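Local coordinates for hypothetical protein ST1444 (Sulfolobus tokodaii, PDB 2EO0) that resolves Holliday junctions formed in genetic recombination, probably as a magnesium-dependent, structure-specific endonuclease that nicks opposing strands of four-way DNA junctions, at residues M98-I102 and V122-L128; K50-I55 and V135-I139. All coordinates share one frame; numbering follows the deposited sequence.

Contact 1 of 2, residues M98-I102 and V122-L128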
# COMPACT_ATOMS: atom_id res chain seq x y z
N MET A 98 23.29 5.51 -12.89
CA MET A 98 22.96 4.82 -11.64
C MET A 98 21.59 5.17 -11.04
O MET A 98 21.01 6.24 -11.32
CB MET A 98 24.07 5.05 -10.60
CG MET A 98 24.21 6.49 -10.12
SD MET A 98 25.37 6.66 -8.71
CE MET A 98 26.93 6.69 -9.60
N LEU A 99 21.10 4.23 -10.22
CA LEU A 99 19.82 4.33 -9.52
C LEU A 99 20.07 4.30 -8.02
O LEU A 99 20.69 3.37 -7.50
CB LEU A 99 18.93 3.16 -9.91
CG LEU A 99 17.62 2.96 -9.14
CD1 LEU A 99 16.59 4.09 -9.44
CD2 LEU A 99 17.07 1.58 -9.55
N ARG A 100 19.56 5.30 -7.32
CA ARG A 100 19.75 5.38 -5.88
C ARG A 100 18.47 5.69 -5.11
O ARG A 100 17.51 6.24 -5.66
CB ARG A 100 20.78 6.45 -5.57
CG ARG A 100 22.09 6.21 -6.24
CD ARG A 100 22.85 5.13 -5.56
NE ARG A 100 23.83 4.61 -6.50
CZ ARG A 100 24.97 4.05 -6.15
NH1 ARG A 100 25.27 3.92 -4.86
NH2 ARG A 100 25.82 3.65 -7.09
N PHE A 101 18.50 5.37 -3.82
CA PHE A 101 17.39 5.57 -2.91
C PHE A 101 17.88 6.09 -1.58
O PHE A 101 18.81 5.54 -1.02
CB PHE A 101 16.70 4.23 -2.63
CG PHE A 101 16.20 3.54 -3.86
CD1 PHE A 101 14.94 3.81 -4.35
CD2 PHE A 101 17.03 2.65 -4.55
CE1 PHE A 101 14.49 3.20 -5.53
CE2 PHE A 101 16.60 2.04 -5.72
CZ PHE A 101 15.34 2.32 -6.22
N ILE A 102 17.25 7.13 -1.07
CA ILE A 102 17.59 7.64 0.25
C ILE A 102 16.27 7.81 1.00
O ILE A 102 15.20 7.81 0.37
CB ILE A 102 18.27 9.01 0.18
CG1 ILE A 102 17.45 9.93 -0.72
CG2 ILE A 102 19.70 8.86 -0.32
CD1 ILE A 102 17.87 11.37 -0.64
N VAL A 122 22.96 11.36 -2.65
CA VAL A 122 22.24 10.39 -3.45
C VAL A 122 23.20 9.36 -4.05
O VAL A 122 22.92 8.16 -4.06
CB VAL A 122 21.47 11.13 -4.57
CG1 VAL A 122 20.88 10.14 -5.58
CG2 VAL A 122 20.39 12.00 -3.95
N GLU A 123 24.34 9.82 -4.53
CA GLU A 123 25.29 8.90 -5.13
C GLU A 123 25.73 7.88 -4.10
O GLU A 123 25.94 6.71 -4.43
CB GLU A 123 26.51 9.64 -5.66
CG GLU A 123 26.19 10.73 -6.64
CD GLU A 123 27.43 11.28 -7.29
OE1 GLU A 123 28.40 11.57 -6.56
OE2 GLU A 123 27.42 11.44 -8.52
N LYS A 124 25.86 8.33 -2.86
CA LYS A 124 26.30 7.46 -1.77
C LYS A 124 25.09 6.79 -1.12
O LYS A 124 25.21 6.09 -0.11
CB LYS A 124 27.08 8.29 -0.74
CG LYS A 124 27.51 7.54 0.52
CD LYS A 124 27.74 8.53 1.65
CE LYS A 124 28.13 7.85 2.95
NZ LYS A 124 28.26 8.86 4.05
N GLY A 125 23.91 6.99 -1.71
CA GLY A 125 22.71 6.39 -1.18
C GLY A 125 22.73 4.89 -1.40
O GLY A 125 23.75 4.34 -1.78
N MET A 126 21.60 4.22 -1.18
CA MET A 126 21.59 2.78 -1.37
C MET A 126 21.05 2.35 -2.71
O MET A 126 20.35 3.09 -3.38
CB MET A 126 20.81 2.11 -0.23
CG MET A 126 19.32 2.28 -0.24
SD MET A 126 18.69 2.37 1.48
CE MET A 126 18.39 0.71 1.91
N GLU A 127 21.42 1.14 -3.12
CA GLU A 127 20.92 0.60 -4.37
C GLU A 127 19.72 -0.23 -4.03
O GLU A 127 19.39 -0.41 -2.86
CB GLU A 127 21.96 -0.27 -5.05
CG GLU A 127 23.22 0.48 -5.37
CD GLU A 127 24.10 -0.31 -6.31
OE1 GLU A 127 23.67 -0.51 -7.48
OE2 GLU A 127 25.19 -0.73 -5.87
N LEU A 128 19.03 -0.72 -5.05
CA LEU A 128 17.83 -1.50 -4.84
C LEU A 128 18.07 -2.63 -3.84
O LEU A 128 17.33 -2.77 -2.86
CB LEU A 128 17.37 -2.07 -6.18
CG LEU A 128 15.92 -2.54 -6.32
CD1 LEU A 128 14.98 -1.77 -5.41
CD2 LEU A 128 15.52 -2.36 -7.76
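F101 and M126 pair through their backbones in both directions: F101 N donates to M126 O (3.0 Å), and M126 N to F101 O (3.1 Å). This is a single antiparallel bridge of the hydrogen-bonded kind, and R100 CA adds a CA-H...O contact to M126 O. The other side of strand 98-103 is bonded to strand 88-95, so the connector between helices 119-123 and 128-143 follows the margin of the mixed sheet that carries the nuclease fold of the PDDEXK clan. Among the polar side chains, R100 bends at chi2 (-76°) and lays its guanidinium between E127 CG over one face and E123 O over the other. At the edge, R100 NH1 gives a weak bond to G125 O (3.5 Å), while the E127 carboxylate, its plane turned 18° from the guanidinium, offers charge alone. A leucine in place of R100 would probably leave the E127 carboxylate without its nearby positive charge and the G125 carbonyl without this donor. Apolar contacts flank the bridge. M126 CG packs on F101 CB, F101 CE2 meets L128 CD1 (4.2 Å), and beyond G125 the tip of I102, CD1, approaches V122 CG2 (4.2 Å).

Contact 2 of 2, residues K50-I55 and V135-I139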
# COMPACT_ATOMS: atom_id res chain seq x y z
N LYS A 50 5.06 -5.82 1.99
CA LYS A 50 5.61 -7.13 2.20
C LYS A 50 5.62 -7.44 3.68
O LYS A 50 6.22 -6.71 4.48
CB LYS A 50 7.03 -7.25 1.64
CG LYS A 50 7.59 -8.67 1.80
CD LYS A 50 8.96 -8.88 1.15
CE LYS A 50 9.43 -10.33 1.35
NZ LYS A 50 10.72 -10.65 0.65
N SER A 51 4.95 -8.53 4.04
CA SER A 51 4.92 -8.97 5.43
C SER A 51 4.51 -7.90 6.44
O SER A 51 5.04 -7.83 7.53
CB SER A 51 6.31 -9.53 5.79
OG SER A 51 6.80 -10.37 4.74
N GLY A 52 3.52 -7.07 6.11
CA GLY A 52 3.13 -6.06 7.07
C GLY A 52 3.94 -4.76 7.03
O GLY A 52 3.58 -3.81 7.73
N VAL A 53 5.03 -4.70 6.25
CA VAL A 53 5.80 -3.46 6.17
C VAL A 53 5.41 -2.69 4.90
O VAL A 53 5.23 -3.27 3.83
CB VAL A 53 7.34 -3.71 6.21
CG1 VAL A 53 8.11 -2.41 5.91
CG2 VAL A 53 7.74 -4.22 7.59
N ILE A 54 5.24 -1.39 5.06
CA ILE A 54 4.83 -0.51 3.97
C ILE A 54 5.98 0.36 3.50
O ILE A 54 6.56 1.10 4.31
CB ILE A 54 3.73 0.50 4.44
CG1 ILE A 54 2.51 -0.24 5.02
CG2 ILE A 54 3.32 1.42 3.29
CD1 ILE A 54 1.52 0.73 5.76
N ILE A 55 6.32 0.30 2.22
CA ILE A 55 7.38 1.17 1.72
C ILE A 55 6.88 1.99 0.54
O ILE A 55 6.33 1.48 -0.44
CB ILE A 55 8.68 0.41 1.38
CG1 ILE A 55 8.41 -0.66 0.35
CG2 ILE A 55 9.27 -0.25 2.66
CD1 ILE A 55 9.67 -1.43 -0.04
N VAL A 135 14.66 -3.22 4.01
CA VAL A 135 13.27 -3.58 4.22
C VAL A 135 13.18 -4.92 4.97
O VAL A 135 12.37 -5.06 5.87
CB VAL A 135 12.50 -3.71 2.88
CG1 VAL A 135 11.07 -4.13 3.15
CG2 VAL A 135 12.51 -2.37 2.14
N GLU A 136 14.01 -5.88 4.59
CA GLU A 136 14.02 -7.18 5.25
C GLU A 136 14.31 -7.09 6.74
O GLU A 136 13.70 -7.83 7.52
CB GLU A 136 15.05 -8.12 4.62
CG GLU A 136 14.63 -8.71 3.29
CD GLU A 136 13.25 -9.36 3.36
OE1 GLU A 136 12.90 -9.85 4.46
OE2 GLU A 136 12.55 -9.38 2.33
N SER A 137 15.22 -6.21 7.13
CA SER A 137 15.58 -6.07 8.53
C SER A 137 14.44 -5.44 9.32
O SER A 137 14.36 -5.62 10.53
CB SER A 137 16.86 -5.23 8.70
OG SER A 137 16.62 -3.84 8.57
N LYS A 138 13.56 -4.72 8.63
CA LYS A 138 12.41 -4.10 9.28
C LYS A 138 11.32 -5.14 9.48
O LYS A 138 10.51 -5.04 10.41
CB LYS A 138 11.89 -2.91 8.46
CG LYS A 138 12.74 -1.66 8.68
CD LYS A 138 11.99 -0.39 8.29
CE LYS A 138 10.68 -0.21 9.10
NZ LYS A 138 9.89 0.98 8.68
N ILE A 139 11.30 -6.13 8.61
CA ILE A 139 10.36 -7.22 8.73
C ILE A 139 10.78 -8.01 9.94
O ILE A 139 9.98 -8.32 10.81
CB ILE A 139 10.41 -8.14 7.52
CG1 ILE A 139 9.81 -7.41 6.31
CG2 ILE A 139 9.72 -9.47 7.84
CD1 ILE A 139 9.87 -8.17 5.01
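I55 and V135, both buried, meet tip to tip, where I55 CD1 reaches V135 CG2 at 3.7 Å and I55 CG2 flanks the same methyl at 3.9 Å. V135 CG2 thus sits against both branches of the isoleucine, the CD1 tip and the CG2 methyl, and F27 packs on both residues. Two residues back along the strand, V53 points into the hollow between V135 and, one turn further along the helix, K138 and I139. Its two methyls divide the work: CG1 is turned to V135 CG1, while CG2 lies 4.0 Å from I139 CG1 and beside the backbone oxygen of K138. I139 is the counterpart bump from the helix. Its CD1 enters the hollow formed by the stem of K50 and the side chain of S51, 4.0 Å from K50 CG and 3.8 Å from S51 OG, and the lysine chain crosses it at about a right angle. The type I' turn from K50 to V53 places both walls of this hollow on the helix side. Fully extended from chi1 (-177°) outward, K50 passes over I139 and ends in a salt bridge, K50 NZ to E136 OE2 (2.8 Å), the ammonium approaching almost in line with the C-O bond of that oxygen. E136 bends at chi2 (-52°) to bring its carboxylate back to the lysine, whose NZ also bonds to K25 O. K138 reaches instead to E88 in a salt bridge. Strand 53-55 and helix 135-139 run nearly antiparallel, at 154° with axes 9.4 Å apart, an alpha-on-beta layer in which a C-terminal helix packs on one face of the central sheet of this PDDEXK-type nuclease.

From the N terminus, the chain passes helix 13-24 and strand 28-30 before reaching the hairpin of strands 46-50 and 53-61, where the first half of contact 2 lies. It then crosses to strands 88-95 and 98-103, and contact 1 closes a short loop, with 19 residues between its segments, when the chain returns at the end of helix 119-123. Helix 128-143 follows after a short connector and closes the much longer loop of contact 2, within which contact 1 is wholly contained. The two do not touch, their centres being 19 Å apart, yet both join the same mixed sheet: contact 1 at its outermost strand 98-103, contact 2 at the 46-61 hairpin.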